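Local coordinates for protein MIP07328p (Drosophila melanogaster, PDB 6FKK) that acts as an axon guidance cue of the semaphorin family, a chemorepellent whose extracellular sema domain probably binds plexin-type receptors in cell-cell signalling, at residues Ala311-Glu316 and Pro362-Ala367; Gly315-Gln320 and Pro338-Cys343; Ala390-Val395 and Ile455-Asn460; Pro474-Ser479 and Leu490-Cys495. All coordinates share one frame; numbering follows the deposited sequence.

In the fold
Followed from the N terminus, the chain leaves helix 306-312 through 311-316, and interactions 1 and 2 both start here, sharing G315 and E316. Interaction 2 closes first, at 338-343, and so nests inside the larger loop that interaction 1 closes at 362-367; both lie in the long excursion between strands 298-305 and 377-380. Interaction 3 then joins strand 386-396, across some sixty residues of mainly strand, to strand 452-456, one propeller blade to the next. Interaction 4 closes a short loop round helix 484-489, where the PSI domain begins. Interactions 3 and 4 touch through H392 and H476, tying propeller to PSI domain; interactions 1 and 2 lie far off, about 34 to 47 Å between centres.

Interaction 1 of 4, residues Ala311-Glu316 and Pro362-Ala367; sequences AAFDGE and PLMEEA
This is a packing contact between the turn at 312-315 that follows on helix 306-312 and the irregular segment leading into strand 368-369, within the propeller-fold sema domain. Both belong to the long insertion between two paired strands of one blade, consistent with the extrusion known from other semaphorins. A312 to G315 form a type I turn, and M364 inserts its side chain against it. The methionine chain is doubled back at chi2 and chi3 (-60° and -62°), and this folding brings the methyl CE beneath the turn. There CE lies 3.4 Å from A312 O and 3.5 Å from E316 O, with G315 O also beside it. Nearer the backbone, M364 CG rests 3.9 Å from F313 CD1, the two side chains crossing at about a right angle. A flexible, unbranched chain suits this site because it can bend so that CG meets the F313 ring while CE reaches the turn; F313 in turn rests on L251 and R231 of the underlying strands. An alanine in place of M364 lacks CG, SD and CE and would probably loosen the packing between the turn and 362-367. Alongside, E365 CB lies 4.2 Å from E316 CB, after which the E365 chain leads off to K318, with which OE1 makes a salt bridge. The one hydrogen bond joining the segments is backbone to backbone: E365 N donates to E316 O at 2.8 Å, nearly straight at 171°, with the nitrogen above the plane of the carbonyl group.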
loop_
_atom_site.group_PDB
_atom_site.type_symbol
_atom_site.label_atom_id
_atom_site.label_comp_id
_atom_site.label_asym_id
_atom_site.label_seq_id
_atom_site.Cartn_x
_atom_site.Cartn_y
_atom_site.Cartn_z
ATOM N N ALA A 311 -16.611 0.746 -9.569
ATOM C CA ALA A 311 -17.451 0.571 -10.747
ATOM C C ALA A 311 -17.259 -0.799 -11.382
ATOM O O ALA A 311 -18.177 -1.312 -12.029
ATOM C CB ALA A 311 -17.162 1.671 -11.770
ATOM N N ALA A 312 -16.079 -1.402 -11.211
ATOM C CA ALA A 312 -15.824 -2.711 -11.804
ATOM C C ALA A 312 -16.767 -3.769 -11.251
ATOM O O ALA A 312 -17.105 -4.730 -11.952
ATOM C CB ALA A 312 -14.371 -3.123 -11.571
ATOM N N PHE A 313 -17.206 -3.611 -10.006
ATOM C CA PHE A 313 -18.111 -4.559 -9.376
ATOM C C PHE A 313 -19.560 -4.349 -9.784
ATOM O O PHE A 313 -20.451 -5.021 -9.247
ATOM C CB PHE A 313 -17.967 -4.479 -7.856
ATOM C CG PHE A 313 -16.561 -4.685 -7.376
ATOM C CD1 PHE A 313 -16.046 -5.961 -7.233
ATOM C CD2 PHE A 313 -15.751 -3.603 -7.078
ATOM C CE1 PHE A 313 -14.750 -6.157 -6.795
ATOM C CE2 PHE A 313 -14.453 -3.792 -6.639
ATOM C CZ PHE A 313 -13.953 -5.071 -6.499
ATOM N N ASP A 314 -19.816 -3.433 -10.717
ATOM C CA ASP A 314 -21.127 -3.276 -11.329
ATOM C C ASP A 314 -21.210 -3.920 -12.707
ATOM O O ASP A 314 -22.246 -3.809 -13.365
ATOM C CB ASP A 314 -21.492 -1.792 -11.435
ATOM C CG ASP A 314 -21.515 -1.096 -10.086
ATOM O OD1 ASP A 314 -21.907 -1.739 -9.089
ATOM O OD2 ASP A 314 -21.139 0.094 -10.026
ATOM N N GLY A 315 -20.147 -4.591 -13.153
ATOM C CA GLY A 315 -20.101 -5.193 -14.467
ATOM C C GLY A 315 -20.465 -6.666 -14.455
ATOM O O GLY A 315 -21.041 -7.195 -13.504
ATOM N N GLU A 316 -20.111 -7.334 -15.548
ATOM C CA GLU A 316 -20.450 -8.733 -15.727
ATOM C C GLU A 316 -19.543 -9.622 -14.880
ATOM O O GLU A 316 -18.421 -9.257 -14.524
ATOM C CB GLU A 316 -20.340 -9.120 -17.199
ATOM C CG GLU A 316 -21.317 -8.390 -18.102
ATOM C CD GLU A 316 -21.026 -8.617 -19.572
ATOM O OE1 GLU A 316 -19.856 -8.450 -19.978
ATOM O OE2 GLU A 316 -21.963 -8.972 -20.318
ATOM N N PRO A 362 -16.904 -15.212 -8.003
ATOM C CA PRO A 362 -16.376 -14.068 -7.252
ATOM C C PRO A 362 -15.510 -13.135 -8.081
ATOM O O PRO A 362 -15.143 -12.060 -7.587
ATOM C CB PRO A 362 -15.553 -14.738 -6.149
ATOM C CG PRO A 362 -15.020 -15.962 -6.815
ATOM C CD PRO A 362 -16.085 -16.421 -7.795
ATOM N N LEU A 363 -15.176 -13.502 -9.314
ATOM C CA LEU A 363 -14.272 -12.724 -10.149
ATOM C C LEU A 363 -15.062 -11.968 -11.208
ATOM O O LEU A 363 -15.868 -12.562 -11.933
ATOM C CB LEU A 363 -13.233 -13.631 -10.810
ATOM C CG LEU A 363 -12.230 -12.941 -11.731
ATOM C CD1 LEU A 363 -11.480 -11.859 -10.979
ATOM C CD2 LEU A 363 -11.267 -13.962 -12.309
ATOM N N MET A 364 -14.825 -10.662 -11.295
ATOM C CA MET A 364 -15.510 -9.826 -12.267
ATOM C C MET A 364 -14.824 -9.914 -13.626
ATOM O O MET A 364 -13.611 -10.114 -13.724
ATOM C CB MET A 364 -15.550 -8.374 -11.791
ATOM C CG MET A 364 -16.108 -8.197 -10.386
ATOM S SD MET A 364 -17.804 -8.782 -10.218
ATOM C CE MET A 364 -18.642 -7.708 -11.378
ATOM N N GLU A 365 -15.625 -9.756 -14.684
ATOM C CA GLU A 365 -15.111 -9.925 -16.040
ATOM C C GLU A 365 -14.089 -8.847 -16.384
ATOM O O GLU A 365 -12.985 -9.148 -16.853
ATOM C CB GLU A 365 -16.267 -9.910 -17.042
ATOM C CG GLU A 365 -15.840 -10.040 -18.500
ATOM C CD GLU A 365 -15.309 -11.422 -18.841
ATOM O OE1 GLU A 365 -15.583 -12.374 -18.079
ATOM O OE2 GLU A 365 -14.620 -11.556 -19.874
ATOM N N GLU A 366 -14.438 -7.587 -16.154
ATOM C CA GLU A 366 -13.592 -6.473 -16.548
ATOM C C GLU A 366 -12.543 -6.174 -15.485
ATOM O O GLU A 366 -12.762 -6.380 -14.288
ATOM C CB GLU A 366 -14.434 -5.223 -16.812
ATOM C CG GLU A 366 -15.376 -5.358 -17.999
ATOM C CD GLU A 366 -14.642 -5.667 -19.294
ATOM O OE1 GLU A 366 -13.527 -5.138 -19.491
ATOM O OE2 GLU A 366 -15.180 -6.445 -20.110
ATOM N N ALA A 367 -11.396 -5.687 -15.942
ATOM C CA ALA A 367 -10.315 -5.280 -15.060
ATOM C C ALA A 367 -10.397 -3.784 -14.781
ATOM O O ALA A 367 -11.040 -3.023 -15.510
ATOM C CB ALA A 367 -8.958 -5.629 -15.672
#

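Interaction 2 of 4, residues Gly315-Gln320 and Pro338-Cys343; sequences GEFKSQ and PRPGQC
R339 leaves its backbone with CG anti to N (chi1 178°) and stays extended as far as NE, so that CB, CG and CD serve as a spacer carrying the guanidinium across to 315-317. The first atom of the chain to touch that segment closely is CZ, 3.7 Å from F317 CE1. Beyond it the two terminal nitrogens flank the same ring carbon: NH1 lies 3.6 Å from F317 CE1 and NH2 3.7 Å from it. The side chains meet tip to tip, with CE1 over one face of the guanidinium and the two planes 42° apart. Next along the chain, P340, a rigid apolar ring suited to a buried aromatic neighbour, places CG 3.9 Å from F317 CZ. F317 also meets F357 edge to face, and P340 touches F357 too, so helix 352-360 completes this small core of the sema domain's long insertion. R339 to Q342 form a type II turn, whose G341 takes backbone angles that call for glycine. Chemically, the tip of the F317 ring, CE1 and CZ, is met by the guanidinium and the proline ring in van der Waals contact, which requires close fit more than exact direction.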
loop_
_atom_site.group_PDB
_atom_site.type_symbol
_atom_site.label_atom_id
_atom_site.label_comp_id
_atom_site.label_asym_id
_atom_site.label_seq_id
_atom_site.Cartn_x
_atom_site.Cartn_y
_atom_site.Cartn_z
ATOM N N GLY A 315 -20.147 -4.591 -13.153
ATOM C CA GLY A 315 -20.101 -5.193 -14.467
ATOM C C GLY A 315 -20.465 -6.666 -14.455
ATOM O O GLY A 315 -21.041 -7.195 -13.504
ATOM N N GLU A 316 -20.111 -7.334 -15.548
ATOM C CA GLU A 316 -20.450 -8.733 -15.727
ATOM C C GLU A 316 -19.543 -9.622 -14.880
ATOM O O GLU A 316 -18.421 -9.257 -14.524
ATOM C CB GLU A 316 -20.340 -9.120 -17.199
ATOM C CG GLU A 316 -21.317 -8.390 -18.102
ATOM C CD GLU A 316 -21.026 -8.617 -19.572
ATOM O OE1 GLU A 316 -19.856 -8.450 -19.978
ATOM O OE2 GLU A 316 -21.963 -8.972 -20.318
ATOM N N PHE A 317 -20.053 -10.807 -14.561
ATOM C CA PHE A 317 -19.325 -11.791 -13.775
ATOM C C PHE A 317 -18.630 -12.773 -14.707
ATOM O O PHE A 317 -19.257 -13.314 -15.622
ATOM C CB PHE A 317 -20.265 -12.547 -12.836
ATOM C CG PHE A 317 -20.909 -11.683 -11.796
ATOM C CD1 PHE A 317 -22.098 -11.024 -12.061
ATOM C CD2 PHE A 317 -20.331 -11.537 -10.548
ATOM C CE1 PHE A 317 -22.695 -10.230 -11.102
ATOM C CE2 PHE A 317 -20.922 -10.747 -9.583
ATOM C CZ PHE A 317 -22.106 -10.093 -9.861
ATOM N N LYS A 318 -17.343 -13.001 -14.468
ATOM C CA LYS A 318 -16.610 -14.009 -15.221
ATOM C C LYS A 318 -17.147 -15.389 -14.864
ATOM O O LYS A 318 -17.154 -15.773 -13.689
ATOM C CB LYS A 318 -15.118 -13.911 -14.922
ATOM C CG LYS A 318 -14.228 -14.627 -15.923
ATOM C CD LYS A 318 -12.766 -14.309 -15.658
ATOM C CE LYS A 318 -12.525 -12.804 -15.648
ATOM N NZ LYS A 318 -12.653 -12.192 -17.002
ATOM N N SER A 319 -17.608 -16.126 -15.871
ATOM C CA SER A 319 -18.229 -17.419 -15.629
ATOM C C SER A 319 -17.220 -18.401 -15.041
ATOM O O SER A 319 -16.002 -18.232 -15.159
ATOM C CB SER A 319 -18.814 -17.982 -16.924
ATOM O OG SER A 319 -17.794 -18.216 -17.878
ATOM N N GLN A 320 -17.752 -19.433 -14.386
ATOM C CA GLN A 320 -16.911 -20.481 -13.824
ATOM C C GLN A 320 -16.029 -21.077 -14.909
ATOM O O GLN A 320 -16.460 -21.262 -16.050
ATOM C CB GLN A 320 -17.772 -21.576 -13.192
ATOM C CG GLN A 320 -18.880 -21.069 -12.290
ATOM C CD GLN A 320 -19.683 -22.198 -11.672
ATOM O OE1 GLN A 320 -19.123 -23.115 -11.071
ATOM N NE2 GLN A 320 -21.002 -22.142 -11.824
ATOM N N PRO A 338 -31.612 -9.776 -6.391
ATOM C CA PRO A 338 -30.748 -8.640 -6.069
ATOM C C PRO A 338 -29.353 -8.906 -6.603
ATOM O O PRO A 338 -28.917 -10.054 -6.720
ATOM C CB PRO A 338 -30.767 -8.599 -4.532
ATOM C CG PRO A 338 -30.894 -10.023 -4.158
ATOM C CD PRO A 338 -31.756 -10.676 -5.227
ATOM N N ARG A 339 -28.668 -7.839 -6.969
ATOM C CA ARG A 339 -27.347 -8.000 -7.564
ATOM C C ARG A 339 -26.354 -8.476 -6.510
ATOM O O ARG A 339 -26.335 -7.938 -5.398
ATOM C CB ARG A 339 -26.873 -6.691 -8.184
ATOM C CG ARG A 339 -25.488 -6.804 -8.775
ATOM C CD ARG A 339 -25.165 -5.653 -9.694
ATOM N NE ARG A 339 -23.860 -5.857 -10.308
ATOM C CZ ARG A 339 -23.651 -6.622 -11.373
ATOM N NH1 ARG A 339 -22.426 -6.753 -11.858
ATOM N NH2 ARG A 339 -24.664 -7.254 -11.953
ATOM N N PRO A 340 -25.532 -9.481 -6.810
ATOM C CA PRO A 340 -24.507 -9.898 -5.848
ATOM C C PRO A 340 -23.516 -8.776 -5.587
ATOM O O PRO A 340 -23.217 -7.963 -6.465
ATOM C CB PRO A 340 -23.830 -11.091 -6.535
ATOM C CG PRO A 340 -24.821 -11.575 -7.525
ATOM C CD PRO A 340 -25.568 -10.361 -7.991
ATOM N N GLY A 341 -23.002 -8.740 -4.359
ATOM C CA GLY A 341 -22.115 -7.680 -3.936
ATOM C C GLY A 341 -22.806 -6.413 -3.488
ATOM O O GLY A 341 -22.140 -5.529 -2.933
ATOM N N GLN A 342 -24.110 -6.288 -3.717
ATOM C CA GLN A 342 -24.875 -5.147 -3.234
ATOM C C GLN A 342 -25.212 -5.348 -1.762
ATOM O O GLN A 342 -25.800 -6.366 -1.383
ATOM C CB GLN A 342 -26.147 -4.982 -4.066
ATOM C CG GLN A 342 -27.274 -4.239 -3.375
ATOM C CD GLN A 342 -28.526 -4.178 -4.230
ATOM O OE1 GLN A 342 -28.454 -4.202 -5.459
ATOM N NE2 GLN A 342 -29.685 -4.108 -3.581
ATOM N N CYS A 343 -24.836 -4.379 -0.931
ATOM C CA CYS A 343 -24.925 -4.534 0.520
ATOM C C CYS A 343 -26.384 -4.490 0.955
ATOM O O CYS A 343 -26.964 -3.417 1.137
ATOM C CB CYS A 343 -24.108 -3.457 1.226
ATOM S SG CYS A 343 -22.373 -3.368 0.714
#

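Interaction 3 of 4, residues Ala390-Val395 and Ile455-Asn460; sequences AVHPQV and ISTSKN
I455, H392 and T457 supply most of the surface buried here, and each uses its end differently. I455 keeps CD1 anti to CA (chi2 -175°), so the delta methyl is thrust straight across to the other strand. It lands 3.7 Å from A390 CB and 3.5 Å from V391 O, lying along the backbone between these residues, and comes within 3.8 Å of H392 N. The small methyl of A390 leaves room for this long branched chain, which also touches Y407. The two strands belong to neighbouring blades of the sema-domain beta-propeller: 386-396 opens one four-stranded sheet, and 452-456 is an outermost strand of the sheet that strand 18-21 from the N terminus completes. I455 and T457 reach across with their side chains, meeting both side chains and backbone of 390-392, with A390 and I455 as the nearest pair of residues at 6.9 Å between their CA atoms. Just past the end of strand 452-456, T457 begins a type I turn closed by N460 N to T457 O. Its OG1 takes the crowded position between N and carbonyl carbon (chi1 51°), and CG2 thereby lies over the H392 ring. This is a CH-pi contact: CG2 stands 3.6 Å from the ring centroid, 19° off the normal. V395 CG2 covers the opposite face 3.5 Å above the ring plane, so the imidazole is held flat between two methyls. With both faces apolar, the ring's polar work falls to its rim, where H392 ND1 is hydrogen-bonded to NE2 of H476.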
loop_
_atom_site.group_PDB
_atom_site.type_symbol
_atom_site.label_atom_id
_atom_site.label_comp_id
_atom_site.label_asym_id
_atom_site.label_seq_id
_atom_site.Cartn_x
_atom_site.Cartn_y
_atom_site.Cartn_z
ATOM N N ALA A 390 4.671 6.301 -1.398
ATOM C CA ALA A 390 4.127 7.335 -0.531
ATOM C C ALA A 390 3.895 8.576 -1.380
ATOM O O ALA A 390 4.603 8.804 -2.363
ATOM C CB ALA A 390 5.059 7.646 0.646
ATOM N N VAL A 391 2.894 9.368 -1.001
ATOM C CA VAL A 391 2.455 10.508 -1.799
ATOM C C VAL A 391 2.320 11.736 -0.911
ATOM O O VAL A 391 1.754 11.660 0.185
ATOM C CB VAL A 391 1.115 10.223 -2.508
ATOM C CG1 VAL A 391 0.667 11.438 -3.306
ATOM C CG2 VAL A 391 1.230 9.009 -3.408
ATOM N N HIS A 392 2.845 12.871 -1.390
ATOM C CA HIS A 392 2.532 14.185 -0.842
ATOM C C HIS A 392 1.540 14.843 -1.790
ATOM O O HIS A 392 1.946 15.364 -2.841
ATOM C CB HIS A 392 3.793 15.043 -0.694
ATOM C CG HIS A 392 3.552 16.377 -0.052
ATOM N ND1 HIS A 392 4.556 17.303 0.139
ATOM C CD2 HIS A 392 2.423 16.941 0.444
ATOM C CE1 HIS A 392 4.057 18.377 0.724
ATOM N NE2 HIS A 392 2.765 18.183 0.919
ATOM N N PRO A 393 0.248 14.845 -1.482
ATOM C CA PRO A 393 -0.747 15.245 -2.477
ATOM C C PRO A 393 -0.930 16.749 -2.579
ATOM O O PRO A 393 -0.818 17.490 -1.597
ATOM C CB PRO A 393 -2.029 14.577 -1.969
ATOM C CG PRO A 393 -1.849 14.534 -0.493
ATOM C CD PRO A 393 -0.373 14.321 -0.254
ATOM N N GLN A 394 -1.213 17.188 -3.807
ATOM C CA GLN A 394 -1.676 18.546 -4.095
ATOM C C GLN A 394 -0.679 19.602 -3.619
ATOM O O GLN A 394 -1.029 20.546 -2.908
ATOM C CB GLN A 394 -3.063 18.783 -3.498
ATOM C CG GLN A 394 -4.150 17.898 -4.099
ATOM C CD GLN A 394 -4.302 18.090 -5.599
ATOM O OE1 GLN A 394 -4.928 19.048 -6.056
ATOM N NE2 GLN A 394 -3.727 17.177 -6.375
ATOM N N VAL A 395 0.575 19.440 -4.028
ATOM C CA VAL A 395 1.587 20.463 -3.788
ATOM C C VAL A 395 1.382 21.581 -4.802
ATOM O O VAL A 395 1.396 21.344 -6.015
ATOM C CB VAL A 395 2.999 19.875 -3.884
ATOM C CG1 VAL A 395 4.040 20.966 -3.700
ATOM C CG2 VAL A 395 3.181 18.779 -2.848
ATOM N N ILE A 455 5.300 9.723 5.461
ATOM C CA ILE A 455 5.470 11.127 5.116
ATOM C C ILE A 455 4.894 11.983 6.234
ATOM O O ILE A 455 3.726 11.824 6.610
ATOM C CB ILE A 455 4.800 11.462 3.775
ATOM C CG1 ILE A 455 5.637 10.923 2.612
ATOM C CG2 ILE A 455 4.585 12.960 3.648
ATOM C CD1 ILE A 455 5.098 11.314 1.253
ATOM N N SER A 456 5.713 12.893 6.756
ATOM C CA SER A 456 5.280 13.923 7.699
ATOM C C SER A 456 5.500 15.270 7.019
ATOM O O SER A 456 6.633 15.757 6.944
ATOM C CB SER A 456 6.044 13.831 9.015
ATOM O OG SER A 456 5.671 14.888 9.884
ATOM N N THR A 457 4.417 15.871 6.524
ATOM C CA THR A 457 4.549 17.107 5.760
ATOM C C THR A 457 4.900 18.285 6.658
ATOM O O THR A 457 5.678 19.162 6.263
ATOM C CB THR A 457 3.260 17.389 4.992
ATOM O OG1 THR A 457 2.142 17.315 5.885
ATOM C CG2 THR A 457 3.081 16.378 3.875
ATOM N N SER A 458 4.337 18.325 7.868
ATOM C CA SER A 458 4.570 19.461 8.752
ATOM C C SER A 458 6.026 19.548 9.191
ATOM O O SER A 458 6.553 20.652 9.366
ATOM C CB SER A 458 3.652 19.375 9.970
ATOM O OG SER A 458 4.001 18.273 10.788
ATOM N N LYS A 459 6.691 18.409 9.369
ATOM C CA LYS A 459 8.095 18.384 9.752
ATOM C C LYS A 459 9.031 18.245 8.559
ATOM O O LYS A 459 10.247 18.143 8.754
ATOM C CB LYS A 459 8.351 17.250 10.749
ATOM C CG LYS A 459 7.573 17.390 12.049
ATOM C CD LYS A 459 8.047 16.395 13.097
ATOM C CE LYS A 459 7.246 16.523 14.386
ATOM N NZ LYS A 459 7.326 17.890 14.977
ATOM N N ASN A 460 8.494 18.248 7.337
ATOM C CA ASN A 460 9.283 18.120 6.111
ATOM C C ASN A 460 10.210 16.908 6.187
ATOM O O ASN A 460 11.416 16.994 5.943
ATOM C CB ASN A 460 10.068 19.404 5.832
ATOM C CG ASN A 460 10.600 19.467 4.413
ATOM O OD1 ASN A 460 9.845 19.687 3.465
ATOM N ND2 ASN A 460 11.906 19.284 4.261
#

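Interaction 4 of 4, residues Pro474-Ser479 and Leu490-Cys495; sequences PLHHCS and LQDPIC
At the start of the cysteine-rich PSI domain, where it leaves the propeller, a disulfide and a histidine-carboxylate pair bind two loops into a buried joint. The tight part is centred on C478, H476, D492, I494 and C495. C478 SG and C495 SG are bonded at 2.0 Å with chi3 -85°, a covalent tie round helix 484-489. Beside it, I494 CG2 covers one face of the H476 imidazole in a CH-pi contact, 3.7 Å from the ring centroid, and also touches C478 SG at 3.5 Å. D492 comes to the ring's edge: H476 ND1 donates to the syn lone pair of OD2 at 2.8 Å, in the ring plane and almost straight (170°). The carboxylate would probably stabilise a proton on ND1, while NE2 reaches H392 of the propeller. A leucine in place of H476 has no ring nitrogens, which would probably weaken the polar link between the domains and leave D492 OD2 without this donor. The looser side lies at H477 and L490, whose side chains stand farther from the opposite segment; H477 turns to K417, and S479 is exposed. D492 is fixed separately by an Asx turn, its OD1 accepting from I494 N at 3.0 Å.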
loop_
_atom_site.group_PDB
_atom_site.type_symbol
_atom_site.label_atom_id
_atom_site.label_comp_id
_atom_site.label_asym_id
_atom_site.label_seq_id
_atom_site.Cartn_x
_atom_site.Cartn_y
_atom_site.Cartn_z
ATOM N N PRO A 474 15.116 14.521 4.369
ATOM C CA PRO A 474 14.197 15.637 4.106
ATOM C C PRO A 474 13.177 15.297 3.025
ATOM O O PRO A 474 13.509 14.721 1.986
ATOM C CB PRO A 474 15.130 16.771 3.668
ATOM C CG PRO A 474 16.375 16.100 3.203
ATOM C CD PRO A 474 16.513 14.901 4.102
ATOM N N LEU A 475 11.924 15.675 3.282
ATOM C CA LEU A 475 10.862 15.450 2.305
ATOM C C LEU A 475 11.075 16.281 1.046
ATOM O O LEU A 475 10.722 15.841 -0.054
ATOM C CB LEU A 475 9.503 15.767 2.930
ATOM C CG LEU A 475 8.252 15.432 2.117
ATOM C CD1 LEU A 475 8.015 13.928 2.086
ATOM C CD2 LEU A 475 7.043 16.161 2.676
ATOM N N HIS A 476 11.645 17.475 1.186
ATOM C CA HIS A 476 11.947 18.338 0.054
ATOM C C HIS A 476 13.271 19.035 0.319
ATOM O O HIS A 476 13.476 19.590 1.403
ATOM C CB HIS A 476 10.834 19.366 -0.175
ATOM C CG HIS A 476 9.513 18.758 -0.532
ATOM N ND1 HIS A 476 9.215 18.323 -1.805
ATOM C CD2 HIS A 476 8.410 18.518 0.215
ATOM C CE1 HIS A 476 7.985 17.840 -1.827
ATOM N NE2 HIS A 476 7.475 17.946 -0.612
ATOM N N HIS A 477 14.164 19.003 -0.671
ATOM C CA HIS A 477 15.528 19.490 -0.507
ATOM C C HIS A 477 15.685 20.959 -0.875
ATOM O O HIS A 477 16.752 21.353 -1.367
ATOM C CB HIS A 477 16.490 18.637 -1.337
ATOM C CG HIS A 477 16.298 17.163 -1.167
ATOM N ND1 HIS A 477 16.882 16.448 -0.144
ATOM C CD2 HIS A 477 15.594 16.266 -1.898
ATOM C CE1 HIS A 477 16.542 15.176 -0.248
ATOM N NE2 HIS A 477 15.760 15.039 -1.303
ATOM N N CYS A 478 14.659 21.786 -0.660
ATOM C CA CYS A 478 14.782 23.201 -1.001
ATOM C C CYS A 478 15.859 23.871 -0.156
ATOM O O CYS A 478 16.736 24.565 -0.683
ATOM C CB CYS A 478 13.446 23.924 -0.818
ATOM S SG CYS A 478 11.977 23.144 -1.538
ATOM N N SER A 479 15.813 23.667 1.161
ATOM C CA SER A 479 16.761 24.319 2.058
ATOM C C SER A 479 18.148 23.697 2.010
ATOM O O SER A 479 19.062 24.219 2.658
ATOM C CB SER A 479 16.233 24.283 3.492
ATOM O OG SER A 479 16.039 22.950 3.929
ATOM N N LEU A 490 16.137 20.918 -10.140
ATOM C CA LEU A 490 15.457 19.953 -9.283
ATOM C C LEU A 490 14.039 19.691 -9.774
ATOM O O LEU A 490 13.557 18.553 -9.728
ATOM C CB LEU A 490 15.443 20.457 -7.840
ATOM C CG LEU A 490 14.897 19.500 -6.777
ATOM C CD1 LEU A 490 15.766 18.251 -6.673
ATOM C CD2 LEU A 490 14.786 20.196 -5.428
ATOM N N GLN A 491 13.362 20.734 -10.259
ATOM C CA GLN A 491 11.996 20.642 -10.773
ATOM C C GLN A 491 11.026 20.093 -9.729
ATOM O O GLN A 491 10.022 19.461 -10.066
ATOM C CB GLN A 491 11.939 19.815 -12.058
ATOM C CG GLN A 491 12.573 20.520 -13.242
ATOM C CD GLN A 491 12.348 19.784 -14.541
ATOM O OE1 GLN A 491 12.545 18.572 -14.624
ATOM N NE2 GLN A 491 11.922 20.513 -15.567
ATOM N N ASP A 492 11.320 20.334 -8.454
ATOM C CA ASP A 492 10.360 20.072 -7.390
ATOM C C ASP A 492 9.320 21.186 -7.383
ATOM O O ASP A 492 9.688 22.363 -7.301
ATOM C CB ASP A 492 11.067 19.994 -6.031
ATOM C CG ASP A 492 10.193 19.394 -4.932
ATOM O OD1 ASP A 492 9.007 19.770 -4.822
ATOM O OD2 ASP A 492 10.702 18.543 -4.169
ATOM N N PRO A 493 8.026 20.865 -7.483
ATOM C CA PRO A 493 7.005 21.927 -7.520
ATOM C C PRO A 493 6.969 22.787 -6.269
ATOM O O PRO A 493 6.342 23.853 -6.292
ATOM C CB PRO A 493 5.693 21.147 -7.693
ATOM C CG PRO A 493 5.997 19.777 -7.180
ATOM C CD PRO A 493 7.430 19.520 -7.540
ATOM N N ILE A 494 7.630 22.370 -5.191
ATOM C CA ILE A 494 7.589 23.113 -3.939
ATOM C C ILE A 494 8.795 24.031 -3.750
ATOM O O ILE A 494 8.735 24.941 -2.908
ATOM C CB ILE A 494 7.455 22.142 -2.748
ATOM C CG1 ILE A 494 6.616 22.764 -1.634
ATOM C CG2 ILE A 494 8.821 21.735 -2.225
ATOM C CD1 ILE A 494 6.175 21.760 -0.598
ATOM N N CYS A 495 9.875 23.831 -4.502
ATOM C CA CYS A 495 11.056 24.683 -4.415
ATOM C C CYS A 495 11.021 25.720 -5.531
ATOM O O CYS A 495 10.807 25.376 -6.698
ATOM C CB CYS A 495 12.351 23.870 -4.507
ATOM S SG CYS A 495 12.529 22.461 -3.370
#